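Local coordinates for acetyltransferase, GNAT family (Streptococcus pneumoniae, PDB 2I79), which binds acetyl coenzyme A and probably transfers its acetyl group to the amino group of an acceptor, as in amino-acid N-acetyltransferases, at residues A[19-24]-A[91-96]; A[8-13]-A[61-66]. One frame throughout, in Å; residues are numbered along the deposited sequence.

Interaction 1: A[19-24]-A[91-96]; sequences VAFLNR and FIVIGK. With ACO (acetyl coenzyme *a), chain G.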
loop_
_atom_site.group_PDB
_atom_site.type_symbol
_atom_site.label_atom_id
_atom_site.label_comp_id
_atom_site.label_asym_id
_atom_site.label_seq_id
_atom_site.Cartn_x
_atom_site.Cartn_y
_atom_site.Cartn_z
ATOM N N VAL A 19 6.500 16.205 13.321
ATOM C CA VAL A 19 7.261 16.446 12.092
ATOM C C VAL A 19 8.756 16.431 12.415
ATOM O O VAL A 19 9.561 15.825 11.713
ATOM C CB VAL A 19 6.859 17.789 11.352
ATOM C CG1 VAL A 19 7.918 18.160 10.262
ATOM C CG2 VAL A 19 5.481 17.706 10.721
ATOM N N ALA A 20 9.121 17.096 13.509
ATOM C CA ALA A 20 10.512 17.198 13.935
ATOM C C ALA A 20 11.122 15.815 14.216
ATOM O O ALA A 20 12.245 15.472 13.753
ATOM C CB ALA A 20 10.596 18.092 15.162
ATOM N N PHE A 21 10.372 15.002 14.966
ATOM C CA PHE A 21 10.800 13.645 15.291
ATOM C C PHE A 21 10.950 12.780 14.041
ATOM O O PHE A 21 11.908 11.994 13.909
ATOM C CB PHE A 21 9.802 13.003 16.260
ATOM C CG PHE A 21 10.089 11.564 16.528
ATOM C CD1 PHE A 21 11.197 11.193 17.304
ATOM C CD2 PHE A 21 9.310 10.573 15.967
ATOM C CE1 PHE A 21 11.479 9.875 17.519
ATOM C CE2 PHE A 21 9.615 9.243 16.183
ATOM C CZ PHE A 21 10.689 8.906 16.962
ATOM N N LEU A 22 10.014 12.905 13.100
ATOM C CA LEU A 22 10.068 12.029 11.928
ATOM C C LEU A 22 11.234 12.427 11.036
ATOM O O LEU A 22 11.868 11.595 10.458
ATOM C CB LEU A 22 8.742 12.012 11.184
ATOM C CG LEU A 22 7.634 11.232 11.909
ATOM C CD1 LEU A 22 6.250 11.673 11.440
ATOM C CD2 LEU A 22 7.830 9.697 11.731
ATOM N N ASN A 23 11.531 13.713 10.975
ATOM C CA ASN A 23 12.718 14.191 10.260
ATOM C C ASN A 23 14.003 13.699 10.923
ATOM O O ASN A 23 14.960 13.304 10.233
ATOM C CB ASN A 23 12.718 15.721 10.175
ATOM C CG ASN A 23 11.824 16.254 9.077
ATOM O OD1 ASN A 23 11.227 17.352 9.184
ATOM N ND2 ASN A 23 11.737 15.505 8.008
ATOM N N ARG A 24 13.996 13.667 12.244
ATOM C CA ARG A 24 15.163 13.133 12.973
ATOM C C ARG A 24 15.409 11.673 12.631
ATOM O O ARG A 24 16.481 11.331 12.193
ATOM C CB ARG A 24 15.028 13.314 14.489
ATOM C CG ARG A 24 16.140 12.609 15.284
ATOM C CD ARG A 24 16.178 13.031 16.755
ATOM N NE ARG A 24 15.176 12.353 17.619
ATOM C CZ ARG A 24 15.404 11.404 18.550
ATOM N NH1 ARG A 24 16.618 10.914 18.836
ATOM N NH2 ARG A 24 14.379 10.943 19.238
ATOM N N PHE A 91 3.280 0.799 11.104
ATOM C CA PHE A 91 4.583 1.473 11.023
ATOM C C PHE A 91 5.024 1.870 12.439
ATOM O O PHE A 91 4.250 2.527 13.144
ATOM C CB PHE A 91 4.466 2.730 10.158
ATOM C CG PHE A 91 5.719 3.548 10.094
ATOM C CD1 PHE A 91 6.806 3.124 9.333
ATOM C CD2 PHE A 91 5.827 4.731 10.799
ATOM C CE1 PHE A 91 7.978 3.889 9.264
ATOM C CE2 PHE A 91 6.994 5.498 10.738
ATOM C CZ PHE A 91 8.068 5.076 9.968
ATOM N N ILE A 92 6.245 1.489 12.839
ATOM C CA ILE A 92 6.850 1.921 14.123
ATOM C C ILE A 92 8.275 2.438 13.922
ATOM O O ILE A 92 9.075 1.848 13.196
ATOM C CB ILE A 92 6.902 0.762 15.172
ATOM C CG1 ILE A 92 5.519 0.112 15.338
ATOM C CG2 ILE A 92 7.410 1.247 16.584
ATOM C CD1 ILE A 92 5.488 -1.039 16.368
ATOM N N VAL A 93 8.618 3.534 14.584
ATOM C CA VAL A 93 10.004 3.967 14.602
ATOM C C VAL A 93 10.307 4.586 15.952
ATOM O O VAL A 93 9.463 5.285 16.515
ATOM C CB VAL A 93 10.341 4.926 13.439
ATOM C CG1 VAL A 93 9.404 6.136 13.442
ATOM C CG2 VAL A 93 11.791 5.354 13.516
ATOM N N ILE A 94 11.501 4.253 16.470
ATOM C CA ILE A 94 12.016 4.738 17.761
ATOM C C ILE A 94 13.317 5.493 17.461
ATOM O O ILE A 94 14.066 5.108 16.550
ATOM C CB ILE A 94 12.277 3.576 18.758
ATOM C CG1 ILE A 94 10.983 2.770 19.019
ATOM C CG2 ILE A 94 12.819 4.085 20.098
ATOM C CD1 ILE A 94 9.865 3.551 19.733
ATOM N N GLY A 95 13.545 6.607 18.167
ATOM C CA GLY A 95 14.828 7.295 18.087
ATOM C C GLY A 95 15.944 6.345 18.466
ATOM O O GLY A 95 15.816 5.584 19.427
ATOM N N LYS A 96 17.018 6.372 17.684
ATOM C CA LYS A 96 18.108 5.431 17.796
ATOM C C LYS A 96 18.668 5.446 19.211
ATOM O O LYS A 96 18.855 4.409 19.827
ATOM C CB LYS A 96 19.202 5.771 16.781
ATOM C CG LYS A 96 20.291 4.697 16.638
ATOM C CD LYS A 96 21.173 4.931 15.387
ATOM C CE LYS A 96 22.376 3.988 15.408
ATOM N NZ LYS A 96 23.147 3.868 14.109
HETATM N N1A ACO G . 18.975 -8.865 15.828
HETATM C C2A ACO G . 18.000 -9.432 16.570
HETATM N N3A ACO G . 17.430 -8.810 17.620
HETATM C C4A ACO G . 17.809 -7.568 17.981
HETATM C C5A ACO G . 18.847 -6.878 17.219
HETATM C C6A ACO G . 19.422 -7.613 16.082
HETATM N N6A ACO G . 20.388 -7.040 15.333
HETATM N N7A ACO G . 19.025 -5.686 17.792
HETATM C C8A ACO G . 18.151 -5.623 18.842
HETATM N N9A ACO G . 17.432 -6.753 18.950
HETATM C C1B ACO G . 16.358 -7.158 19.900
HETATM C C2B ACO G . 16.480 -6.784 21.369
HETATM O O2B ACO G . 17.236 -7.747 22.107
HETATM C C3B ACO G . 15.031 -6.814 21.782
HETATM O O3B ACO G . 14.498 -8.120 21.906
HETATM P P3B ACO G . 14.157 -8.819 23.305
HETATM O O7A ACO G . 15.601 -9.067 23.712
HETATM O O8A ACO G . 13.336 -10.048 23.000
HETATM O O9A ACO G . 13.377 -7.816 24.118
HETATM C C4B ACO G . 14.317 -6.260 20.557
HETATM O O4B ACO G . 15.126 -6.608 19.440
HETATM C C5B ACO G . 14.122 -4.755 20.685
HETATM O O5B ACO G . 12.905 -4.585 21.422
HETATM P P1A ACO G . 12.551 -3.124 21.993
HETATM O O1A ACO G . 13.737 -2.549 22.720
HETATM O O2A ACO G . 11.200 -3.271 22.663
HETATM O O3A ACO G . 12.479 -2.301 20.601
HETATM P P2A ACO G . 13.185 -0.874 20.217
HETATM O O4A ACO G . 14.693 -0.938 19.951
HETATM O O5A ACO G . 12.630 0.106 21.222
HETATM O O6A ACO G . 12.427 -0.705 18.780
HETATM C CBP ACO G . 12.748 -0.769 16.356
HETATM C CCP ACO G . 12.770 -1.526 17.670
HETATM C CDP ACO G . 13.009 -1.777 15.227
HETATM C CEP ACO G . 11.375 -0.093 16.217
HETATM C CAP ACO G . 13.853 0.293 16.361
HETATM O OAP ACO G . 15.169 -0.311 16.379
HETATM C C9P ACO G . 13.721 1.235 15.176
HETATM O O9P ACO G . 12.968 2.187 15.242
HETATM N N8P ACO G . 14.469 0.990 14.107
HETATM C C7P ACO G . 14.503 1.820 12.897
HETATM C C6P ACO G . 13.165 1.913 12.164
HETATM C C5P ACO G . 12.625 0.547 11.843
HETATM O O5P ACO G . 13.334 -0.251 11.266
HETATM N N4P ACO G . 11.381 0.284 12.223
HETATM C C3P ACO G . 10.715 -0.984 11.974
HETATM C C2P ACO G . 10.323 -1.189 10.517
HETATM S S1P ACO G . 9.116 0.022 10.058
HETATM C C ACO G . 7.600 -0.553 10.165
HETATM O O ACO G . 7.284 -0.793 11.307
HETATM C CH3 ACO G . 6.770 -0.731 8.907
#

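Interaction 2: A[8-13]-A[61-66]; sequences REAEPK and TLLAFL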
loop_
_atom_site.group_PDB
_atom_site.type_symbol
_atom_site.label_atom_id
_atom_site.label_comp_id
_atom_site.label_asym_id
_atom_site.label_seq_id
_atom_site.Cartn_x
_atom_site.Cartn_y
_atom_site.Cartn_z
ATOM N N ARG A 8 0.408 7.968 24.580
ATOM C CA ARG A 8 -0.977 8.365 24.275
ATOM C C ARG A 8 -1.189 8.641 22.788
ATOM O O ARG A 8 -0.234 8.879 22.039
ATOM C CB ARG A 8 -1.375 9.635 25.047
ATOM C CG ARG A 8 -0.571 10.873 24.695
ATOM C CD ARG A 8 -1.303 12.161 25.071
ATOM N NE ARG A 8 -0.453 13.347 24.933
ATOM C CZ ARG A 8 -0.163 13.947 23.782
ATOM N NH1 ARG A 8 -0.667 13.500 22.638
ATOM N NH2 ARG A 8 0.615 15.018 23.773
ATOM N N GLU A 9 -2.455 8.693 22.403
ATOM C CA GLU A 9 -2.841 9.054 21.033
ATOM C C GLU A 9 -2.335 10.442 20.674
ATOM O O GLU A 9 -2.397 11.351 21.503
ATOM C CB GLU A 9 -4.366 8.994 20.886
ATOM C CG GLU A 9 -4.834 9.076 19.463
ATOM C CD GLU A 9 -6.314 8.658 19.268
ATOM O OE1 GLU A 9 -6.978 8.185 20.230
ATOM O OE2 GLU A 9 -6.798 8.785 18.124
ATOM N N ALA A 10 -1.825 10.597 19.452
ATOM C CA ALA A 10 -1.396 11.896 18.943
ATOM C C ALA A 10 -2.594 12.841 18.836
ATOM O O ALA A 10 -3.704 12.405 18.512
ATOM C CB ALA A 10 -0.734 11.751 17.577
ATOM N N GLU A 11 -2.366 14.121 19.130
ATOM C CA GLU A 11 -3.372 15.186 18.901
ATOM C C GLU A 11 -2.828 16.241 17.932
ATOM O O GLU A 11 -1.619 16.393 17.782
ATOM C CB GLU A 11 -3.788 15.855 20.220
ATOM C CG GLU A 11 -4.399 14.874 21.254
ATOM C CD GLU A 11 -4.343 15.412 22.697
ATOM O OE1 GLU A 11 -4.703 16.601 22.906
ATOM O OE2 GLU A 11 -3.943 14.657 23.616
ATOM N N PRO A 12 -3.729 16.963 17.241
ATOM C CA PRO A 12 -3.278 18.020 16.308
ATOM C C PRO A 12 -2.214 18.960 16.902
ATOM O O PRO A 12 -1.322 19.394 16.186
ATOM C CB PRO A 12 -4.590 18.771 15.957
ATOM C CG PRO A 12 -5.619 18.244 16.987
ATOM C CD PRO A 12 -5.197 16.843 17.260
ATOM N N LYS A 13 -2.283 19.230 18.201
ATOM C CA LYS A 13 -1.260 20.034 18.886
ATOM C C LYS A 13 0.188 19.475 18.819
ATOM O O LYS A 13 1.157 20.243 18.974
ATOM C CB LYS A 13 -1.650 20.277 20.357
ATOM C CG LYS A 13 -1.712 18.994 21.217
ATOM C CD LYS A 13 -1.465 19.262 22.710
ATOM C CE LYS A 13 -1.624 17.983 23.547
ATOM N NZ LYS A 13 -1.187 18.172 24.980
ATOM N N THR A 61 -2.610 6.901 15.443
ATOM C CA THR A 61 -1.226 7.251 15.681
ATOM C C THR A 61 -1.017 7.429 17.184
ATOM O O THR A 61 -1.671 8.255 17.805
ATOM C CB THR A 61 -0.812 8.543 14.976
ATOM O OG1 THR A 61 -0.993 8.388 13.584
ATOM C CG2 THR A 61 0.674 8.907 15.255
ATOM N N LEU A 62 -0.119 6.618 17.745
ATOM C CA LEU A 62 0.267 6.666 19.154
ATOM C C LEU A 62 1.689 7.182 19.298
ATOM O O LEU A 62 2.589 6.779 18.556
ATOM C CB LEU A 62 0.206 5.279 19.785
ATOM C CG LEU A 62 -1.166 4.598 19.986
ATOM C CD1 LEU A 62 -0.969 3.185 20.545
ATOM C CD2 LEU A 62 -2.087 5.387 20.894
ATOM N N LEU A 63 1.885 8.052 20.284
ATOM C CA LEU A 63 3.168 8.661 20.554
ATOM C C LEU A 63 3.719 8.234 21.929
ATOM O O LEU A 63 2.954 8.068 22.887
ATOM C CB LEU A 63 3.008 10.181 20.535
ATOM C CG LEU A 63 2.427 10.864 19.285
ATOM C CD1 LEU A 63 2.358 12.368 19.478
ATOM C CD2 LEU A 63 3.228 10.523 18.041
ATOM N N ALA A 64 5.037 8.073 22.017
ATOM C CA ALA A 64 5.730 7.906 23.293
ATOM C C ALA A 64 6.576 9.142 23.530
ATOM O O ALA A 64 7.410 9.474 22.709
ATOM C CB ALA A 64 6.604 6.656 23.271
ATOM N N PHE A 65 6.330 9.831 24.651
ATOM C CA PHE A 65 7.173 10.909 25.122
ATOM C C PHE A 65 8.083 10.368 26.227
ATOM O O PHE A 65 7.619 9.782 27.208
ATOM C CB PHE A 65 6.338 12.077 25.670
ATOM C CG PHE A 65 5.417 12.704 24.651
ATOM C CD1 PHE A 65 5.786 13.861 23.991
ATOM C CD2 PHE A 65 4.186 12.117 24.351
ATOM C CE1 PHE A 65 4.924 14.446 23.060
ATOM C CE2 PHE A 65 3.333 12.664 23.425
ATOM C CZ PHE A 65 3.691 13.830 22.769
ATOM N N LEU A 66 9.383 10.559 26.038
ATOM C CA LEU A 66 10.384 10.293 27.055
ATOM C C LEU A 66 10.938 11.632 27.492
ATOM O O LEU A 66 11.433 12.415 26.658
ATOM C CB LEU A 66 11.494 9.442 26.476
ATOM C CG LEU A 66 12.075 8.288 27.251
ATOM C CD1 LEU A 66 11.068 7.522 28.169
ATOM C CD2 LEU A 66 12.677 7.381 26.161
#

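Interaction 1: A[19-24]-A[91-96]
Phe21 drives the rim of its ring against the backbone of strand 87-94 where the strand ends, CZ lying 3.8 Å from Val93 O. Gly95 N also meets the ring edge near its plane, so the phenyl abuts the peptides endways and lays neither face on them. CG stands anti to the backbone N (chi1 174°), which carries the ring off the helix to meet Val93 tip to tip, CE2 to CG1 at 4.1 Å. Segment 19-24 of helix 15-26 crosses strand residues 91-94 almost at right angles (81°), the two short axes 9.7 Å apart. Leu22 adds a second prong: its CD2 sits 4.3 Å from Val93 CG1 and also touches the edge of the Phe91 ring at CE2. Arg24, its chain bent at chi3 (80°), brings the guanidinium to Gly95, NH2 3.9 Å from CA in an oblique contact. Ile94 points the opposite way, away from the helix.

The strand does a second job, as expected of the acetyl-CoA-binding strand of the GNAT fold. Ile92 N gives a hydrogen bond to the thioester carbonyl O of ACO (2.9 Å), Ile92 O receives one from N4P, and Ile94 N reaches O9P at 2.8 Å, in beta-like pairing with the pantetheine arm. The Phe91 ring, obliquely placed, has CD1 3.9 Å from the acetyl carbon C. No hydrogen bond joins helix to strand: the packing is mostly apolar, while three backbone bonds hold the acetyl and pantetheine parts of the cofactor along the strand. The bond from Ile92 N to the thioester O would draw electron density from the carbonyl carbon, consistent with polarising it for attack by an amine.

Interaction 2: A[8-13]-A[61-66]
Strand 5-9, an outermost strand of the mixed GNAT sheet within this chain, runs antiparallel to strand 60-66: Arg8 and Leu63 form a hydrogen-bonded pair joined by Arg8 N to Leu63 O (3.1 Å) and Leu63 N to Arg8 O (2.9 Å), and Glu9 with Leu62 is the non-hydrogen-bonded pair that follows. Beyond the strand end, Ala10 N still bonds to Thr61 O, almost straight at 176°. Ala10 CB packs against Leu63 CD1 at 3.7 Å and also touches Thr61 CG2, while Leu62 CD2 lies against the Glu9 backbone. Arg8 takes the crowded first torsion, CG between the backbone N and the carbonyl carbon (chi1 63°), then extends, bringing its guanidinium obliquely across the Phe65 ring with the planes 42° apart. Phe65 CE2 lies above one guanidinium face toward its rim, NH2 coming 3.4 Å from Phe65 CZ, and Glu11 OE2 above the opposite face, also toward the rim, a long ion pair without an aimed N-H. The stronger charge partner is Asp14, in a salt bridge with NH1. That same nitrogen hydrogen-bonds Glu9 O at 3.0 Å, the oxygen exactly in the guanidinium plane.

How the interactions relate
Interactions 1 and 2 meet the same mixed sheet, their centres about 12 Å apart and their nearest atoms about 6 Å apart without touching. Strand 5-9 leads through a short turn into helix 15-26, so one continuous N-terminal piece supplies the first segment of each. Strand 69-77 lies between strands 60-66 and 87-94 and ties the two together: Ile73 touches Leu63 on one side and Phe91 and Val93 on the other, and Ile70 touches both Phe65 and Phe21. Only interaction 1 handles acetyl coenzyme A directly; in interaction 2 the side chain of Thr61 remains about 12 Å from the cofactor. Strand 5-9 is an outermost strand of the sheet in this chain.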